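Local coordinates for protein ComZ (Thermus thermophilus, PDB 6QVI) that is a competence-associated pilin that probably sits at the tip of a pilus and acts as a receptor for DNA during natural transformation, at residues 334-339 and 379-385. Sequence-based numbering, arbitrary orientation.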
loop_
_atom_site.group_PDB
_atom_site.type_symbol
_atom_site.label_atom_id
_atom_site.label_comp_id
_atom_site.label_asym_id
_atom_site.label_seq_id
_atom_site.Cartn_x
_atom_site.Cartn_y
_atom_site.Cartn_z
ATOM N N GLY A 334 -27.507 -11.410 -15.281
ATOM C CA GLY A 334 -26.770 -10.184 -15.032
ATOM C C GLY A 334 -26.262 -10.119 -13.620
ATOM O O GLY A 334 -25.630 -9.119 -13.225
ATOM N N THR A 335 -26.480 -11.190 -12.869
ATOM C CA THR A 335 -26.048 -11.312 -11.486
ATOM C C THR A 335 -25.573 -12.741 -11.325
ATOM O O THR A 335 -26.351 -13.684 -11.510
ATOM C CB THR A 335 -27.166 -11.007 -10.476
ATOM O OG1 THR A 335 -27.461 -9.603 -10.474
ATOM C CG2 THR A 335 -26.748 -11.442 -9.084
ATOM N N LEU A 336 -24.300 -12.876 -10.970
ATOM C CA LEU A 336 -23.671 -14.157 -10.725
ATOM C C LEU A 336 -23.803 -14.403 -9.233
ATOM O O LEU A 336 -23.160 -13.732 -8.428
ATOM C CB LEU A 336 -22.201 -14.086 -11.101
ATOM C CG LEU A 336 -21.319 -15.296 -11.364
ATOM C CD1 LEU A 336 -19.967 -14.730 -11.669
ATOM C CD2 LEU A 336 -21.241 -16.204 -10.212
ATOM N N THR A 337 -24.585 -15.390 -8.849
ATOM C CA THR A 337 -24.681 -15.720 -7.455
ATOM C C THR A 337 -24.092 -17.079 -7.361
ATOM O O THR A 337 -24.379 -17.919 -8.136
ATOM C CB THR A 337 -26.102 -15.638 -6.899
ATOM O OG1 THR A 337 -26.491 -16.886 -6.337
ATOM C CG2 THR A 337 -27.058 -15.244 -7.953
ATOM N N LEU A 338 -23.259 -17.305 -6.390
ATOM C CA LEU A 338 -22.613 -18.608 -6.292
ATOM C C LEU A 338 -23.541 -19.574 -5.565
ATOM O O LEU A 338 -24.212 -20.371 -6.229
ATOM C CB LEU A 338 -21.276 -18.478 -5.587
ATOM C CG LEU A 338 -20.257 -17.710 -6.412
ATOM C CD1 LEU A 338 -18.911 -17.905 -5.830
ATOM C CD2 LEU A 338 -20.242 -18.247 -7.781
ATOM N N ASP A 339 -23.602 -19.530 -4.237
ATOM C CA ASP A 339 -24.592 -20.325 -3.453
ATOM C C ASP A 339 -24.409 -21.834 -3.643
ATOM O O ASP A 339 -23.276 -22.336 -3.575
ATOM C CB ASP A 339 -25.992 -19.820 -3.785
ATOM C CG ASP A 339 -26.968 -20.004 -2.632
ATOM O OD1 ASP A 339 -26.591 -20.664 -1.637
ATOM O OD2 ASP A 339 -28.097 -19.463 -2.699
ATOM N N ILE A 379 -22.128 -7.116 -14.688
ATOM C CA ILE A 379 -22.562 -8.305 -13.971
ATOM C C ILE A 379 -22.344 -8.005 -12.500
ATOM O O ILE A 379 -21.346 -7.378 -12.146
ATOM C CB ILE A 379 -21.753 -9.549 -14.391
ATOM C CG1 ILE A 379 -22.213 -10.071 -15.759
ATOM C CG2 ILE A 379 -21.824 -10.635 -13.316
ATOM C CD1 ILE A 379 -21.330 -11.186 -16.301
ATOM N N ASP A 380 -23.318 -8.331 -11.669
ATOM C CA ASP A 380 -23.083 -8.287 -10.242
ATOM C C ASP A 380 -22.665 -9.674 -9.765
ATOM O O ASP A 380 -22.869 -10.683 -10.441
ATOM C CB ASP A 380 -24.326 -7.781 -9.513
ATOM C CG ASP A 380 -24.533 -6.270 -9.711
ATOM O OD1 ASP A 380 -25.601 -5.704 -9.358
ATOM O OD2 ASP A 380 -23.582 -5.637 -10.229
ATOM N N ALA A 381 -22.046 -9.718 -8.598
ATOM C CA ALA A 381 -21.662 -10.993 -8.026
ATOM C C ALA A 381 -22.118 -11.031 -6.587
ATOM O O ALA A 381 -21.963 -10.040 -5.869
ATOM C CB ALA A 381 -20.139 -11.211 -8.128
ATOM N N VAL A 382 -22.680 -12.162 -6.166
ATOM C CA VAL A 382 -22.966 -12.387 -4.757
ATOM C C VAL A 382 -22.423 -13.781 -4.452
ATOM O O VAL A 382 -22.592 -14.707 -5.263
ATOM C CB VAL A 382 -24.487 -12.298 -4.425
ATOM C CG1 VAL A 382 -25.157 -11.068 -5.121
ATOM C CG2 VAL A 382 -25.206 -13.619 -4.562
ATOM N N LEU A 383 -21.640 -13.893 -3.375
ATOM C CA LEU A 383 -21.225 -15.173 -2.814
ATOM C C LEU A 383 -22.061 -15.342 -1.572
ATOM O O LEU A 383 -21.914 -14.578 -0.609
ATOM C CB LEU A 383 -19.737 -15.231 -2.470
ATOM C CG LEU A 383 -18.697 -15.127 -3.551
ATOM C CD1 LEU A 383 -18.550 -13.706 -3.888
ATOM C CD2 LEU A 383 -17.416 -15.643 -2.947
ATOM N N ASN A 384 -22.951 -16.320 -1.605
ATOM C CA ASN A 384 -23.992 -16.396 -0.607
ATOM C C ASN A 384 -23.712 -17.409 0.484
ATOM O O ASN A 384 -24.539 -17.552 1.385
ATOM C CB ASN A 384 -25.315 -16.716 -1.285
ATOM C CG ASN A 384 -26.484 -16.112 -0.573
ATOM O OD1 ASN A 384 -27.474 -15.723 -1.188
ATOM N ND2 ASN A 384 -26.390 -16.047 0.751
ATOM N N ARG A 385 -22.554 -18.056 0.486
ATOM C CA ARG A 385 -22.272 -19.027 1.533
ATOM C C ARG A 385 -20.785 -18.985 1.844
ATOM O O ARG A 385 -19.986 -18.567 0.999
ATOM C CB ARG A 385 -22.707 -20.446 1.123
ATOM C CG ARG A 385 -24.175 -20.532 0.709
ATOM C CD ARG A 385 -24.889 -21.756 1.259
ATOM N NE ARG A 385 -23.992 -22.887 1.397
ATOM C CZ ARG A 385 -24.193 -23.873 2.258
ATOM N NH1 ARG A 385 -25.259 -23.845 3.049
ATOM N NH2 ARG A 385 -23.328 -24.873 2.340
#
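I379 lays its CG2 methyl against L336, 4.1 Å from L336 CB. From D380 onward the strand runs parallel to 335-337, the two short axes 14° apart. D380, paired with T335, bonds to the residues on either side of it: its N donates to G334 O at 2.9 Å, and its O accepts from L336 N in a nearly straight bond (171° at the hydrogen). Its carboxylate instead reaches the next strand, where OD2 accepts from the N of N412, leaving CB to pass T335 OG1. A381, paired with L336, shares the inward face with that leucine. V382 repeats the alternation, its N bonding to L336 O (2.8 Å) and its O receiving L338 N (2.9 Å). On the other face, with T335 and T337, V382 CG1 lies anti to the carbonyl carbon, which leaves CG2 between the backbone N and the carbonyl carbon, beside T337 CB. L383 and L338 then run side by side in the same direction, L338 CD1 resting 3.6 Å from L383 CG, and both touch L368. Past the strand, N384 places its CB alongside the D339 carboxylate, whose plane is 30° from that of the amide. R385 brings its aliphatic CG to 3.4 Å from D339 OD1, but its NH2 forms a salt bridge with E366. Were D339 replaced by alanine, CG and CD of R385 would probably lose the carboxylate oxygen they lie against, and N384 CB part of its contact. This parallel, in-register ladder is characteristic of the beta-solenoid domain: 380-383 is paired with 335-337 along one edge and 409-415 along the other, while strands 357-360 and 366-371 supply F357, Y359 and L368 to the buried leucines.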